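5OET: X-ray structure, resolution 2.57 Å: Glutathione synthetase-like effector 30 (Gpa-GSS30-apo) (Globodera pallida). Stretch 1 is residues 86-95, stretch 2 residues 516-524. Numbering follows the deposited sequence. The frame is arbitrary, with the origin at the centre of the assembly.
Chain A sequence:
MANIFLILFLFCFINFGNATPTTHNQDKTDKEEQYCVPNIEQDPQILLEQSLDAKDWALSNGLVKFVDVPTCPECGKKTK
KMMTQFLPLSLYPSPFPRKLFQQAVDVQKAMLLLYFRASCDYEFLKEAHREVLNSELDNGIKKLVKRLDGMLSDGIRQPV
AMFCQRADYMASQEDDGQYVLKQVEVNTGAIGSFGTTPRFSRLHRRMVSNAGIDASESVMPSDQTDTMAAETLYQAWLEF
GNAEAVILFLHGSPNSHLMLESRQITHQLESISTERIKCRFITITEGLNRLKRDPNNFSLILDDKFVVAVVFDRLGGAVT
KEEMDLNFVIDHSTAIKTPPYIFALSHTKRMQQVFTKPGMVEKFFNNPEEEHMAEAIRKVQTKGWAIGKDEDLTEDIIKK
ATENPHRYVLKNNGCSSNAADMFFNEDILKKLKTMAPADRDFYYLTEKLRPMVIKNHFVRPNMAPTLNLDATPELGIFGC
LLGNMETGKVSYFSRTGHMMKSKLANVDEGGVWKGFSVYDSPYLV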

# COMPACT_ATOMS: atom_id res chain seq x y z
N PHE A 86 8.57 -3.30 5.22
CA PHE A 86 8.64 -1.93 4.70
C PHE A 86 10.08 -1.58 4.36
O PHE A 86 11.01 -2.20 4.88
CB PHE A 86 7.99 -0.87 5.62
CG PHE A 86 8.76 -0.57 6.89
CD1 PHE A 86 8.58 -1.34 8.04
CD2 PHE A 86 9.65 0.49 6.93
CE1 PHE A 86 9.30 -1.08 9.19
CE2 PHE A 86 10.36 0.76 8.08
CZ PHE A 86 10.20 -0.02 9.21
N LEU A 87 10.23 -0.60 3.48
CA LEU A 87 11.54 -0.19 2.99
C LEU A 87 12.12 0.86 3.94
O LEU A 87 11.42 1.80 4.30
CB LEU A 87 11.40 0.40 1.60
CG LEU A 87 10.93 -0.55 0.49
CD1 LEU A 87 10.66 0.21 -0.81
CD2 LEU A 87 11.92 -1.67 0.24
N PRO A 88 13.39 0.73 4.32
CA PRO A 88 13.92 1.75 5.22
C PRO A 88 13.89 3.16 4.60
O PRO A 88 14.16 3.33 3.42
CB PRO A 88 15.35 1.27 5.49
CG PRO A 88 15.70 0.49 4.29
CD PRO A 88 14.43 -0.24 3.95
N LEU A 89 13.57 4.13 5.43
CA LEU A 89 13.23 5.48 5.02
C LEU A 89 13.77 6.50 6.02
O LEU A 89 14.01 6.19 7.20
CB LEU A 89 11.72 5.62 4.91
CG LEU A 89 10.88 5.29 6.18
CD1 LEU A 89 10.48 6.55 6.94
CD2 LEU A 89 9.61 4.51 5.86
N SER A 90 13.99 7.71 5.55
CA SER A 90 14.29 8.81 6.43
C SER A 90 12.93 9.30 6.90
O SER A 90 11.95 9.24 6.14
CB SER A 90 15.04 9.90 5.69
OG SER A 90 14.27 10.37 4.61
N LEU A 91 12.87 9.78 8.15
CA LEU A 91 11.60 10.20 8.73
C LEU A 91 11.08 11.47 8.05
O LEU A 91 9.87 11.61 7.81
CB LEU A 91 11.76 10.44 10.23
CG LEU A 91 10.48 10.72 11.04
CD1 LEU A 91 9.42 9.65 10.90
CD2 LEU A 91 10.82 10.87 12.51
N TYR A 92 12.00 12.38 7.75
CA TYR A 92 11.68 13.66 7.19
C TYR A 92 12.52 13.85 5.95
O TYR A 92 13.58 13.21 5.80
CB TYR A 92 11.96 14.78 8.20
CG TYR A 92 10.92 14.85 9.31
CD1 TYR A 92 9.64 15.32 9.04
CD2 TYR A 92 11.22 14.43 10.61
CE1 TYR A 92 8.67 15.37 10.03
CE2 TYR A 92 10.25 14.47 11.62
CZ TYR A 92 8.97 14.94 11.32
OH TYR A 92 7.99 15.02 12.29
N PRO A 93 12.07 14.72 5.04
CA PRO A 93 12.84 14.93 3.82
C PRO A 93 14.12 15.68 4.14
O PRO A 93 14.11 16.56 4.99
CB PRO A 93 11.89 15.72 2.92
CG PRO A 93 10.86 16.30 3.81
CD PRO A 93 10.83 15.51 5.07
N SER A 94 15.22 15.28 3.52
CA SER A 94 16.52 15.89 3.79
C SER A 94 16.62 17.18 2.98
O SER A 94 16.10 17.23 1.86
CB SER A 94 17.66 14.95 3.39
OG SER A 94 17.74 13.83 4.28
N PRO A 95 17.25 18.22 3.54
CA PRO A 95 17.38 19.47 2.79
C PRO A 95 18.34 19.34 1.60
O PRO A 95 19.32 18.59 1.66
CB PRO A 95 17.90 20.47 3.82
CG PRO A 95 18.55 19.63 4.86
CD PRO A 95 17.80 18.34 4.90
N PHE A 516 24.89 0.68 3.92
CA PHE A 516 23.45 0.62 4.12
C PHE A 516 22.83 2.01 3.92
O PHE A 516 23.28 3.01 4.52
CB PHE A 516 23.10 0.08 5.51
CG PHE A 516 21.66 0.34 5.91
CD1 PHE A 516 21.29 1.56 6.48
CD2 PHE A 516 20.67 -0.62 5.66
CE1 PHE A 516 19.96 1.81 6.81
CE2 PHE A 516 19.34 -0.37 6.00
CZ PHE A 516 18.99 0.84 6.56
N SER A 517 21.75 2.04 3.13
CA SER A 517 21.15 3.29 2.70
C SER A 517 19.63 3.28 2.92
O SER A 517 19.07 2.28 3.37
CB SER A 517 21.47 3.54 1.24
OG SER A 517 20.48 2.96 0.42
N VAL A 518 18.99 4.40 2.59
CA VAL A 518 17.64 4.68 3.05
C VAL A 518 16.93 5.54 1.98
O VAL A 518 17.53 6.39 1.37
CB VAL A 518 17.74 5.37 4.43
CG1 VAL A 518 16.82 6.58 4.59
CG2 VAL A 518 17.49 4.38 5.54
N TYR A 519 15.65 5.31 1.76
CA TYR A 519 14.94 6.13 0.80
C TYR A 519 14.64 7.44 1.44
O TYR A 519 14.38 7.52 2.61
CB TYR A 519 13.64 5.46 0.35
CG TYR A 519 13.92 4.30 -0.53
CD1 TYR A 519 14.11 4.47 -1.92
CD2 TYR A 519 14.05 3.02 0.01
CE1 TYR A 519 14.39 3.38 -2.73
CE2 TYR A 519 14.33 1.93 -0.79
CZ TYR A 519 14.51 2.12 -2.15
OH TYR A 519 14.80 1.02 -2.88
N ASP A 520 14.66 8.48 0.63
CA ASP A 520 14.54 9.82 1.13
C ASP A 520 13.81 10.63 0.07
O ASP A 520 13.48 10.10 -0.98
CB ASP A 520 15.95 10.36 1.39
CG ASP A 520 15.97 11.50 2.40
OD1 ASP A 520 14.95 12.21 2.53
OD2 ASP A 520 17.02 11.68 3.06
N SER A 521 13.52 11.88 0.34
CA SER A 521 13.06 12.79 -0.70
C SER A 521 13.53 14.23 -0.39
O SER A 521 13.73 14.58 0.76
CB SER A 521 11.53 12.70 -0.85
OG SER A 521 10.87 13.38 0.19
N PRO A 522 13.75 15.04 -1.43
CA PRO A 522 14.39 16.32 -1.19
C PRO A 522 13.43 17.34 -0.63
O PRO A 522 12.25 17.33 -1.00
CB PRO A 522 14.86 16.73 -2.59
CG PRO A 522 13.80 16.18 -3.47
CD PRO A 522 13.34 14.90 -2.83
N TYR A 523 13.92 18.18 0.28
CA TYR A 523 13.25 19.41 0.68
C TYR A 523 14.11 20.57 0.15
O TYR A 523 15.24 20.76 0.59
CB TYR A 523 13.08 19.49 2.20
CG TYR A 523 12.13 20.58 2.64
CD1 TYR A 523 12.58 21.90 2.83
CD2 TYR A 523 10.78 20.31 2.87
CE1 TYR A 523 11.71 22.90 3.25
CE2 TYR A 523 9.90 21.30 3.28
CZ TYR A 523 10.37 22.60 3.47
OH TYR A 523 9.49 23.58 3.88
N LEU A 524 13.57 21.33 -0.80
CA LEU A 524 14.34 22.33 -1.52
C LEU A 524 14.51 23.60 -0.73
O LEU A 524 13.72 24.53 -0.79
CB LEU A 524 13.77 22.61 -2.90
CG LEU A 524 13.77 21.37 -3.79
CD1 LEU A 524 13.17 21.78 -5.13
CD2 LEU A 524 15.14 20.72 -3.95

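What does the start of stretch 1 offer its partner? Mostly apolar surface. The CA-to-CB bond of Leu87 points toward stretch 2, and Leu87 CB lies 4.1 Å from Tyr519 CD2. Pro88, also directed toward stretch 2, touches two side chains, with CB the closest atom to each: Pro88 CB lies 3.8 Å from Val518 CG2 and 3.8 Å from Phe516 CZ, although Phe516 is poorly ordered. The proline ring supplies a compact apolar surface here, and Pro88, which has no amide proton, still offers its carbonyl as an acceptor.

How do the backbones join at Leu89? They form a single bridge with Tyr519. Tyr519 N donates to Pro88 O (3.0 Å, nearly straight at 171°), and Ser90 N donates to Tyr519 O (3.0 Å), so the tyrosine is held on both its backbone polar groups. Leu89 CA approaches Tyr519 O at 3.4 Å in a CA-H...O contact, while the CA-to-CB bond of Leu89 points away overall, although CB still touches stretch 2.

Why does a buried aspartate suit the middle of the contact? Asp520 faces two small serines and a backbone amide. Ser94 OG donates to Asp520 OD2 at 2.6 Å, Ser94 N donates to Asp520 OD1 at 3.2 Å, and Ser90 OG sits 2.9 Å from Asp520 OD1. Polar groups on either end of the Leu91-Pro93 segment, whose Leu91 and Tyr92 point away, thus lie close to one carboxylate, and those of Ser94 bond to it.

What secures the end of stretch 1? A parallel pairing takes over. Pro93 CB packs 4.0 Å from Tyr523 CB, adding apolar contact. Ser94 O accepts from Tyr523 N at 2.9 Å; the bond from Ser94 N to Ser521 O, 3.2 Å, is weak. Pro95, bridged with Tyr523, needs no amide proton for its contact: Pro95 CA meets Tyr523 O at 3.3 Å. Altogether the two stretches bury 625 Å².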